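Local coordinates for conserved hypothetical protein (Sulfolobus solfataricus, PDB 2FNA), which binds ADP and magnesium as a AAA+ ATPase of the P-loop class and probably hydrolyses ATP, though its cellular role is not established, at residues A[247-252]-A[257-262]; A[185-190]-A[194-199]; A[276-281]-A[291-296]. All blocks are in the same frame, centred on the assembly; numbering follows the deposited sequence.

Contact 1: A[247-252]-A[257-262]; sequences TYFGFI and KNLDFA. With ADP (adenosine-5'-diphosphate), chain D.
F249 and I252 of one helix close over A262 of the next, making the apolar seam of a helical hairpin in the helical part of this AAA+ ATPase, where helix 243-256 turns sharply into helix 259-282. Followed outward from CB, F249 sends CG anti to the backbone N (chi1 167°), which carries the ring off its own helix to the first turn of the next. CD1 lies beside the carbonyl O of A262. CE1, one atom farther, approaches A262 CB to 3.6 Å, and CZ at the tip has L259 CD1 at 3.9 Å, close to the plane of the ring and at its edge. L259 starts off pointing away and bends back to bring that methyl in. F222 and L218 of helix 211-225 also touch F249, so the aromatic group joins three helices.

One turn on, I252 uses its branch methyl: CG2 lies 3.7 Å from A262 CA and reaches the F261 ring at CE2, 4.0 Å away. At A262, a small buried residue, the CA atoms of I252 and A262 are 5.4 Å apart. The polar work is done at the turn itself, where K257 leaves helical geometry with positive phi and N258 caps the new helix. At the other end of 247-252, T247 belongs to the ADP pocket: its hydroxyl, hydrogen-bonded to P243 O, rests against the ribose, with OG1 3.4 Å from ADP C1'. In the N-cap, N258 OD1 accepts a nearly straight bond from F261 N (3.1 Å, 172°) and a weak one from D260 N.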
loop_
_atom_site.group_PDB
_atom_site.type_symbol
_atom_site.label_atom_id
_atom_site.label_comp_id
_atom_site.label_asym_id
_atom_site.label_seq_id
_atom_site.Cartn_x
_atom_site.Cartn_y
_atom_site.Cartn_z
ATOM N N THR A 247 -14.287 -2.341 9.178
ATOM C CA THR A 247 -14.664 -3.605 8.540
ATOM C C THR A 247 -14.547 -4.803 9.488
ATOM O O THR A 247 -15.456 -5.612 9.552
ATOM C CB THR A 247 -13.773 -3.867 7.300
ATOM O OG1 THR A 247 -13.894 -2.785 6.381
ATOM C CG2 THR A 247 -14.142 -5.174 6.539
ATOM N N TYR A 248 -13.398 -4.939 10.153
ATOM C CA TYR A 248 -13.170 -5.988 11.129
ATOM C C TYR A 248 -14.207 -5.905 12.260
ATOM O O TYR A 248 -14.836 -6.870 12.547
ATOM C CB TYR A 248 -11.767 -5.846 11.719
ATOM C CG TYR A 248 -11.312 -7.033 12.539
ATOM C CD1 TYR A 248 -10.720 -8.129 11.921
ATOM C CD2 TYR A 248 -11.449 -7.054 13.925
ATOM C CE1 TYR A 248 -10.286 -9.235 12.669
ATOM C CE2 TYR A 248 -11.022 -8.155 14.666
ATOM C CZ TYR A 248 -10.441 -9.240 14.035
ATOM O OH TYR A 248 -10.007 -10.382 14.767
ATOM N N PHE A 249 -14.400 -4.717 12.847
ATOM C CA PHE A 249 -15.444 -4.495 13.840
ATOM C C PHE A 249 -16.791 -4.980 13.353
ATOM O O PHE A 249 -17.500 -5.653 14.061
ATOM C CB PHE A 249 -15.601 -3.011 14.206
ATOM C CG PHE A 249 -16.859 -2.745 14.990
ATOM C CD1 PHE A 249 -16.904 -3.006 16.360
ATOM C CD2 PHE A 249 -18.009 -2.299 14.364
ATOM C CE1 PHE A 249 -18.050 -2.825 17.074
ATOM C CE2 PHE A 249 -19.164 -2.110 15.093
ATOM C CZ PHE A 249 -19.182 -2.388 16.454
ATOM N N GLY A 250 -17.165 -4.596 12.131
ATOM C CA GLY A 250 -18.457 -4.975 11.598
ATOM C C GLY A 250 -18.556 -6.477 11.503
ATOM O O GLY A 250 -19.567 -7.054 11.844
ATOM N N PHE A 251 -17.474 -7.119 11.084
ATOM C CA PHE A 251 -17.469 -8.558 10.967
ATOM C C PHE A 251 -17.656 -9.201 12.351
ATOM O O PHE A 251 -18.511 -10.075 12.520
ATOM C CB PHE A 251 -16.181 -9.068 10.296
ATOM C CG PHE A 251 -16.170 -10.571 10.117
ATOM C CD1 PHE A 251 -15.911 -11.402 11.186
ATOM C CD2 PHE A 251 -16.470 -11.141 8.895
ATOM C CE1 PHE A 251 -15.968 -12.801 11.064
ATOM C CE2 PHE A 251 -16.515 -12.520 8.754
ATOM C CZ PHE A 251 -16.249 -13.353 9.844
ATOM N N ILE A 252 -16.858 -8.768 13.326
ATOM C CA ILE A 252 -16.921 -9.334 14.662
ATOM C C ILE A 252 -18.269 -9.093 15.302
ATOM O O ILE A 252 -18.832 -9.994 15.933
ATOM C CB ILE A 252 -15.804 -8.797 15.606
ATOM C CG1 ILE A 252 -14.412 -9.138 15.066
ATOM C CG2 ILE A 252 -15.958 -9.387 16.989
ATOM C CD1 ILE A 252 -14.176 -10.599 14.857
ATOM N N LYS A 257 -22.485 -10.095 18.199
ATOM C CA LYS A 257 -23.568 -9.197 18.666
ATOM C C LYS A 257 -23.379 -8.623 20.074
ATOM O O LYS A 257 -24.354 -8.272 20.733
ATOM C CB LYS A 257 -24.932 -9.886 18.606
ATOM C CG LYS A 257 -25.255 -10.546 17.278
ATOM C CD LYS A 257 -25.818 -9.582 16.288
ATOM C CE LYS A 257 -26.250 -10.310 15.026
ATOM N NZ LYS A 257 -27.364 -11.275 15.253
ATOM N N ASN A 258 -22.141 -8.534 20.536
ATOM C CA ASN A 258 -21.826 -7.872 21.788
ATOM C C ASN A 258 -20.947 -6.694 21.443
ATOM O O ASN A 258 -19.859 -6.855 20.915
ATOM C CB ASN A 258 -21.115 -8.814 22.761
ATOM C CG ASN A 258 -20.956 -8.214 24.144
ATOM O OD1 ASN A 258 -20.250 -7.235 24.339
ATOM N ND2 ASN A 258 -21.624 -8.798 25.107
ATOM N N LEU A 259 -21.432 -5.502 21.737
ATOM C CA LEU A 259 -20.744 -4.294 21.355
ATOM C C LEU A 259 -19.368 -4.183 21.984
ATOM O O LEU A 259 -18.418 -3.852 21.293
ATOM C CB LEU A 259 -21.586 -3.077 21.710
ATOM C CG LEU A 259 -20.896 -1.764 21.387
ATOM C CD1 LEU A 259 -20.820 -1.585 19.892
ATOM C CD2 LEU A 259 -21.644 -0.599 22.044
ATOM N N ASP A 260 -19.245 -4.449 23.280
ATOM C CA ASP A 260 -17.973 -4.243 23.971
ATOM C C ASP A 260 -16.963 -5.276 23.566
ATOM O O ASP A 260 -15.766 -4.986 23.480
ATOM C CB ASP A 260 -18.122 -4.339 25.489
ATOM C CG ASP A 260 -18.921 -3.202 26.088
ATOM O OD1 ASP A 260 -19.190 -2.195 25.386
ATOM O OD2 ASP A 260 -19.273 -3.327 27.283
ATOM N N PHE A 261 -17.433 -6.509 23.393
ATOM C CA PHE A 261 -16.582 -7.567 22.882
ATOM C C PHE A 261 -16.056 -7.228 21.489
ATOM O O PHE A 261 -14.860 -7.339 21.261
ATOM C CB PHE A 261 -17.318 -8.911 22.892
ATOM C CG PHE A 261 -16.524 -10.056 22.313
ATOM C CD1 PHE A 261 -15.690 -10.809 23.117
ATOM C CD2 PHE A 261 -16.640 -10.392 20.959
ATOM C CE1 PHE A 261 -14.974 -11.865 22.594
ATOM C CE2 PHE A 261 -15.935 -11.458 20.432
ATOM C CZ PHE A 261 -15.093 -12.192 21.255
ATOM N N ALA A 262 -16.926 -6.812 20.572
ATOM C CA ALA A 262 -16.506 -6.478 19.194
ATOM C C ALA A 262 -15.525 -5.306 19.118
ATOM O O ALA A 262 -14.591 -5.329 18.314
ATOM C CB ALA A 262 -17.702 -6.225 18.297
HETATM P PB ADP D . -5.032 -1.237 1.678
HETATM O O1B ADP D . -5.211 0.231 1.462
HETATM O O2B ADP D . -4.246 -1.531 2.952
HETATM O O3B ADP D . -4.612 -2.046 0.496
HETATM P PA ADP D . -7.371 -3.040 1.627
HETATM O O1A ADP D . -7.937 -2.999 0.244
HETATM O O2A ADP D . -6.520 -4.221 1.843
HETATM O O3A ADP D . -6.571 -1.705 2.102
HETATM O "O5'" ADP D . -8.604 -2.894 2.617
HETATM C "C5'" ADP D . -8.481 -3.082 4.038
HETATM C "C4'" ADP D . -9.734 -3.766 4.579
HETATM O "O4'" ADP D . -10.836 -2.878 4.626
HETATM C "C3'" ADP D . -10.214 -4.928 3.766
HETATM O "O3'" ADP D . -10.905 -5.820 4.667
HETATM C "C2'" ADP D . -11.238 -4.329 2.828
HETATM O "O2'" ADP D . -12.218 -5.268 2.410
HETATM C "C1'" ADP D . -11.849 -3.290 3.727
HETATM N N9 ADP D . -12.311 -2.074 3.066
HETATM C C8 ADP D . -11.584 -0.951 2.883
HETATM N N7 ADP D . -12.329 -0.006 2.312
HETATM C C5 ADP D . -13.558 -0.534 2.099
HETATM C C6 ADP D . -14.847 -0.081 1.533
HETATM N N6 ADP D . -14.970 1.164 1.028
HETATM N N1 ADP D . -15.902 -0.944 1.535
HETATM C C2 ADP D . -15.808 -2.187 2.044
HETATM N N3 ADP D . -14.673 -2.664 2.582
HETATM C C4 ADP D . -13.553 -1.890 2.634
#

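Contact 2: A[185-190]-A[194-199]; sequences DYLRVE and SPLFGR. With EDO (1,2-ethanediol), chain I.
R188 and S194 bring the two arms of this loop together, their CB atoms 3.6 Å apart. The polar approach at this point is made by S194 OG, which lies 2.9 Å from the backbone carbonyl R188 O. The hydroxyl stands between its own backbone N and carbonyl carbon (chi1 85°), which turns it toward the other arm. D191 O is also within reach of its one proton, so either carbonyl may take it.

A second bridge runs through water: one molecule donates to V189 O and accepts from G198 N, each at 2.9 Å. V189 O also meets an aromatic C-H edge, lying near the plane of the F197 ring with CD1 3.3 Å away. F197 gets there with CG anti to its backbone N.

The apolar link is buried. Methyl CD2 of L187 touches CD1 of L196 at 3.7 Å, the two side chains slanting across one another, and strand 32-37 receives both, L187 on L34 and L196 on I32. On the outer side, R188 comes near a 1,2-ethanediol, probably from the crystallisation liquor; in the conformer given, one of two, NH1 makes a doubtful weak bond to O2.

Backbone turns hold both arms in shape. R188, with positive phi, closes helix 180-186 in a Schellman motif, and a type I turn from S194 to F197 runs into a type II turn from L196 to R199. The whole is a helix-to-strand connection of the P-loop NTPase alpha/beta fold, leading from helix 180-186 to the edge strand 202-206.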
loop_
_atom_site.group_PDB
_atom_site.type_symbol
_atom_site.label_atom_id
_atom_site.label_comp_id
_atom_site.label_asym_id
_atom_site.label_seq_id
_atom_site.Cartn_x
_atom_site.Cartn_y
_atom_site.Cartn_z
ATOM N N ASP A 185 9.913 8.933 -3.270
ATOM C CA ASP A 185 11.352 8.757 -3.233
ATOM C C ASP A 185 11.773 7.623 -4.164
ATOM O O ASP A 185 12.755 7.744 -4.897
ATOM C CB ASP A 185 11.823 8.403 -1.827
ATOM C CG ASP A 185 11.744 9.568 -0.899
ATOM O OD1 ASP A 185 11.327 10.636 -1.363
ATOM O OD2 ASP A 185 12.080 9.414 0.292
ATOM N N TYR A 186 11.031 6.527 -4.133
ATOM C CA TYR A 186 11.330 5.388 -5.032
ATOM C C TYR A 186 11.368 5.781 -6.534
ATOM O O TYR A 186 12.240 5.344 -7.285
ATOM C CB TYR A 186 10.348 4.242 -4.816
ATOM C CG TYR A 186 10.546 3.191 -5.885
ATOM C CD1 TYR A 186 11.705 2.425 -5.916
ATOM C CD2 TYR A 186 9.659 3.068 -6.919
ATOM C CE1 TYR A 186 11.935 1.500 -6.932
ATOM C CE2 TYR A 186 9.871 2.158 -7.918
ATOM C CZ TYR A 186 11.029 1.390 -7.930
ATOM O OH TYR A 186 11.206 0.460 -8.956
ATOM N N LEU A 187 10.414 6.603 -6.932
ATOM C CA LEU A 187 10.213 7.045 -8.306
ATOM C C LEU A 187 11.103 8.270 -8.635
ATOM O O LEU A 187 11.134 8.717 -9.791
ATOM C CB LEU A 187 8.715 7.360 -8.526
ATOM C CG LEU A 187 7.690 6.216 -8.399
ATOM C CD1 LEU A 187 6.253 6.718 -8.329
ATOM C CD2 LEU A 187 7.812 5.207 -9.528
ATOM N N ARG A 188 11.827 8.747 -7.606
ATOM C CA ARG A 188 12.836 9.795 -7.713
ATOM C C ARG A 188 12.256 11.071 -8.330
ATOM O O ARG A 188 12.906 11.747 -9.103
ATOM C CB ARG A 188 14.078 9.291 -8.478
ATOM C CG ARG A 188 14.544 7.906 -8.012
ATOM C CD ARG A 188 15.961 7.537 -8.427
ATOM N NE ARG A 188 16.379 6.240 -7.871
ATOM C CZ ARG A 188 17.616 5.732 -7.970
ATOM N NH1 ARG A 188 18.594 6.401 -8.577
ATOM N NH2 ARG A 188 17.894 4.550 -7.433
ATOM N N VAL A 189 11.026 11.387 -7.952
ATOM C CA VAL A 189 10.307 12.576 -8.415
ATOM C C VAL A 189 11.038 13.869 -8.141
ATOM O O VAL A 189 10.808 14.882 -8.831
ATOM C CB VAL A 189 8.861 12.585 -7.792
ATOM C CG1 VAL A 189 8.100 13.849 -8.120
ATOM C CG2 VAL A 189 8.096 11.410 -8.322
ATOM N N GLU A 190 11.929 13.835 -7.147
ATOM C CA GLU A 190 12.746 14.994 -6.745
ATOM C C GLU A 190 14.040 15.202 -7.530
ATOM O O GLU A 190 14.746 16.160 -7.308
ATOM C CB GLU A 190 13.066 14.903 -5.237
ATOM C CG GLU A 190 14.282 14.012 -4.817
ATOM C CD GLU A 190 14.120 12.485 -5.098
ATOM O OE1 GLU A 190 12.953 11.966 -5.185
ATOM O OE2 GLU A 190 15.188 11.814 -5.232
ATOM N N SER A 194 16.588 11.920 -13.104
ATOM C CA SER A 194 15.950 10.629 -13.064
ATOM C C SER A 194 14.982 10.421 -14.230
ATOM O O SER A 194 14.419 11.387 -14.777
ATOM C CB SER A 194 15.248 10.416 -11.724
ATOM O OG SER A 194 13.950 10.955 -11.711
ATOM N N PRO A 195 14.806 9.154 -14.640
ATOM C CA PRO A 195 14.017 8.790 -15.821
ATOM C C PRO A 195 12.564 9.240 -15.828
ATOM O O PRO A 195 12.063 9.546 -16.883
ATOM C CB PRO A 195 14.070 7.261 -15.805
ATOM C CG PRO A 195 15.342 6.948 -15.132
ATOM C CD PRO A 195 15.398 7.951 -14.023
ATOM N N LEU A 196 11.901 9.265 -14.672
ATOM C CA LEU A 196 10.506 9.708 -14.587
ATOM C C LEU A 196 10.329 11.177 -14.176
ATOM O O LEU A 196 9.201 11.621 -14.038
ATOM C CB LEU A 196 9.723 8.835 -13.598
ATOM C CG LEU A 196 9.587 7.345 -13.931
ATOM C CD1 LEU A 196 8.819 6.606 -12.833
ATOM C CD2 LEU A 196 8.890 7.175 -15.281
ATOM N N PHE A 197 11.413 11.941 -14.038
ATOM C CA PHE A 197 11.281 13.331 -13.653
ATOM C C PHE A 197 10.387 14.114 -14.622
ATOM O O PHE A 197 10.562 14.014 -15.823
ATOM C CB PHE A 197 12.628 14.020 -13.564
ATOM C CG PHE A 197 12.531 15.427 -13.038
ATOM C CD1 PHE A 197 12.373 15.659 -11.674
ATOM C CD2 PHE A 197 12.539 16.512 -13.901
ATOM C CE1 PHE A 197 12.253 16.958 -11.182
ATOM C CE2 PHE A 197 12.430 17.818 -13.402
ATOM C CZ PHE A 197 12.288 18.024 -12.036
ATOM N N GLY A 198 9.449 14.901 -14.087
ATOM C CA GLY A 198 8.677 15.834 -14.903
ATOM C C GLY A 198 7.475 15.221 -15.598
ATOM O O GLY A 198 6.745 15.917 -16.301
ATOM N N ARG A 199 7.252 13.922 -15.375
ATOM C CA ARG A 199 6.148 13.194 -15.988
ATOM C C ARG A 199 4.989 13.109 -15.027
ATOM O O ARG A 199 5.184 12.814 -13.865
ATOM C CB ARG A 199 6.633 11.800 -16.392
ATOM C CG ARG A 199 7.650 11.900 -17.497
ATOM C CD ARG A 199 8.421 10.632 -17.720
ATOM N NE ARG A 199 9.222 10.753 -18.936
ATOM C CZ ARG A 199 10.352 11.461 -19.045
ATOM N NH1 ARG A 199 10.890 12.133 -18.011
ATOM N NH2 ARG A 199 10.975 11.495 -20.217
HETATM C C1 EDO I . 17.706 6.786 -11.832
HETATM O O1 EDO I . 17.940 5.932 -13.000
HETATM C C2 EDO I . 18.569 8.058 -11.803
HETATM O O2 EDO I . 18.306 8.911 -10.656
HETATM O O HOH W 1 9.123 14.858 -11.182
#

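Contact 3: A[276-281]-A[291-296]; sequences KEFENF and RYLNIM
F278 and F281, one helical turn apart, stand out from helix 276-281 as two flat bumps, and Y292, L293 and the selenomethionine M296 form the surface that receives them. The F278 ring enters between Y292 and M296: its CZ lies 3.5 Å from M296 CG and 4.0 Å from Y292 CB. M296 meets the tip of that ring through CG, its chain bending beyond at chi2 and chi3, while L293 borders it more loosely on another side.

F281 meets a flat wall. Its edge points at the face of Y292 in a T-shaped stack, with centroids 5.1 Å apart, planes at 89° and CE2 above the middle of the tyrosine ring. Both phenylalanines have CG anti to the backbone N, which helps carry their rings toward helix 289-299. These large groups keep the axes well separated, at 11.7 Å, in a steep crossing with the helix directions at 134°.

Other parts of the fold complete the aromatic cluster: W337 packs edge-to-face with both phenylalanines, and F356 with F278. The contact thus joins the end of the long helix 259-282 to helix 289-299 of the probable winged helix-turn-helix domain, with helix 322-334 touching F281 and Y292.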
loop_
_atom_site.group_PDB
_atom_site.type_symbol
_atom_site.label_atom_id
_atom_site.label_comp_id
_atom_site.label_asym_id
_atom_site.label_seq_id
_atom_site.Cartn_x
_atom_site.Cartn_y
_atom_site.Cartn_z
ATOM N N LYS A 276 3.376 -5.207 15.024
ATOM C CA LYS A 276 4.112 -6.068 14.121
ATOM C C LYS A 276 4.652 -5.259 12.930
ATOM O O LYS A 276 5.789 -5.446 12.491
ATOM C CB LYS A 276 3.234 -7.202 13.624
ATOM C CG LYS A 276 4.025 -8.300 12.918
ATOM C CD LYS A 276 3.174 -9.095 11.978
ATOM C CE LYS A 276 3.914 -10.324 11.506
ATOM N NZ LYS A 276 5.359 -10.025 11.196
ATOM N N GLU A 277 3.810 -4.373 12.406
ATOM C CA GLU A 277 4.208 -3.450 11.344
ATOM C C GLU A 277 5.298 -2.474 11.820
ATOM O O GLU A 277 6.157 -2.047 11.041
ATOM C CB GLU A 277 2.976 -2.691 10.851
ATOM C CG GLU A 277 2.049 -3.595 10.030
ATOM C CD GLU A 277 0.741 -2.964 9.668
ATOM O OE1 GLU A 277 0.410 -1.871 10.184
ATOM O OE2 GLU A 277 0.014 -3.582 8.864
ATOM N N PHE A 278 5.276 -2.095 13.086
ATOM C CA PHE A 278 6.360 -1.274 13.573
ATOM C C PHE A 278 7.663 -2.063 13.611
ATOM O O PHE A 278 8.720 -1.507 13.380
ATOM C CB PHE A 278 6.055 -0.694 14.937
ATOM C CG PHE A 278 6.849 0.537 15.242
ATOM C CD1 PHE A 278 6.711 1.665 14.440
ATOM C CD2 PHE A 278 7.726 0.584 16.307
ATOM C CE1 PHE A 278 7.412 2.808 14.699
ATOM C CE2 PHE A 278 8.429 1.737 16.571
ATOM C CZ PHE A 278 8.260 2.856 15.750
ATOM N N GLU A 279 7.585 -3.355 13.911
ATOM C CA GLU A 279 8.771 -4.228 13.879
ATOM C C GLU A 279 9.337 -4.317 12.475
ATOM O O GLU A 279 10.542 -4.288 12.320
ATOM C CB GLU A 279 8.459 -5.634 14.387
ATOM C CG GLU A 279 8.253 -5.708 15.875
ATOM C CD GLU A 279 9.448 -5.170 16.620
ATOM O OE1 GLU A 279 10.570 -5.661 16.346
ATOM O OE2 GLU A 279 9.273 -4.228 17.431
ATOM N N ASN A 280 8.477 -4.416 11.462
ATOM C CA ASN A 280 8.926 -4.305 10.072
ATOM C C ASN A 280 9.645 -2.983 9.793
ATOM O O ASN A 280 10.689 -2.972 9.140
ATOM C CB ASN A 280 7.787 -4.426 9.076
ATOM C CG ASN A 280 7.146 -5.771 9.080
ATOM O OD1 ASN A 280 7.710 -6.733 9.566
ATOM N ND2 ASN A 280 5.964 -5.850 8.507
ATOM N N PHE A 281 9.083 -1.880 10.280
ATOM C CA PHE A 281 9.761 -0.591 10.207
ATOM C C PHE A 281 11.130 -0.587 10.879
ATOM O O PHE A 281 12.048 0.026 10.373
ATOM C CB PHE A 281 8.887 0.533 10.793
ATOM C CG PHE A 281 9.587 1.879 10.861
ATOM C CD1 PHE A 281 9.668 2.698 9.739
ATOM C CD2 PHE A 281 10.189 2.306 12.040
ATOM C CE1 PHE A 281 10.336 3.929 9.799
ATOM C CE2 PHE A 281 10.849 3.510 12.099
ATOM C CZ PHE A 281 10.928 4.331 10.991
ATOM N N ARG A 291 14.982 4.306 20.625
ATOM C CA ARG A 291 14.676 5.699 20.370
ATOM C C ARG A 291 13.366 5.854 19.610
ATOM O O ARG A 291 12.537 6.679 19.962
ATOM C CB ARG A 291 15.807 6.338 19.576
ATOM C CG ARG A 291 17.164 6.210 20.270
ATOM C CD ARG A 291 18.213 7.105 19.666
ATOM N NE ARG A 291 19.352 7.247 20.574
ATOM C CZ ARG A 291 20.331 8.133 20.419
ATOM N NH1 ARG A 291 20.339 8.966 19.388
ATOM N NH2 ARG A 291 21.314 8.182 21.301
ATOM N N TYR A 292 13.189 5.069 18.551
ATOM C CA TYR A 292 11.920 5.071 17.811
ATOM C C TYR A 292 10.713 4.722 18.712
ATOM O O TYR A 292 9.696 5.409 18.672
ATOM C CB TYR A 292 11.998 4.140 16.590
ATOM C CG TYR A 292 12.724 4.744 15.402
ATOM C CD1 TYR A 292 12.208 5.863 14.745
ATOM C CD2 TYR A 292 13.912 4.193 14.912
ATOM C CE1 TYR A 292 12.848 6.428 13.654
ATOM C CE2 TYR A 292 14.572 4.764 13.795
ATOM C CZ TYR A 292 14.034 5.881 13.178
ATOM O OH TYR A 292 14.645 6.460 12.079
ATOM N N LEU A 293 10.824 3.666 19.521
ATOM C CA LEU A 293 9.765 3.313 20.478
ATOM C C LEU A 293 9.443 4.506 21.381
ATOM O O LEU A 293 8.275 4.790 21.669
ATOM C CB LEU A 293 10.158 2.101 21.344
ATOM C CG LEU A 293 9.975 0.735 20.677
ATOM C CD1 LEU A 293 10.855 -0.321 21.325
ATOM C CD2 LEU A 293 8.490 0.311 20.689
ATOM N N ASN A 294 10.487 5.196 21.825
ATOM C CA ASN A 294 10.329 6.342 22.702
ATOM C C ASN A 294 9.582 7.477 22.003
ATOM O O ASN A 294 8.672 8.076 22.575
ATOM C CB ASN A 294 11.695 6.826 23.166
ATOM C CG ASN A 294 11.603 7.825 24.284
ATOM O OD1 ASN A 294 11.181 8.969 24.081
ATOM N ND2 ASN A 294 12.006 7.405 25.480
ATOM N N ILE A 295 9.982 7.779 20.774
ATOM C CA ILE A 295 9.338 8.830 19.972
ATOM C C ILE A 295 7.845 8.572 19.797
ATOM O O ILE A 295 7.042 9.504 19.890
ATOM C CB ILE A 295 9.987 8.960 18.578
ATOM C CG1 ILE A 295 11.365 9.652 18.687
ATOM C CG2 ILE A 295 9.051 9.708 17.610
ATOM C CD1 ILE A 295 12.194 9.627 17.418
HETATM N N MSE A 296 7.472 7.316 19.529
HETATM C CA MSE A 296 6.065 6.993 19.225
HETATM C C MSE A 296 5.180 7.059 20.458
HETATM O O MSE A 296 4.036 7.532 20.403
HETATM C CB MSE A 296 5.953 5.620 18.571
HETATM C CG MSE A 296 6.498 5.564 17.167
HETATM SE SE MSE A 296 5.676 6.859 15.941
HETATM C CE MSE A 296 3.885 6.292 16.048
#

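How the contacts relate
From the N terminus, the chain first meets contact 2, a tight bend in the P-loop ATPase core between helix 180-186 and strand 202-206. Contact 1 follows, closing the short turn from helix 243-256, which reaches ADP through T247, into helix 259-282. Contact 3 comes last, closing the connection from that same long helix to helix 289-299. The three are in series, without nesting or crossing. Contacts 1 and 2 lie on opposite sides of the chain's centre, about 43 Å apart between centres. Helix 259-282 carries one contact near each end, physically joining the hairpin whose first helix borders ADP to the probable winged helix-turn-helix domain; the centres of contacts 1 and 3 are about 28 Å apart.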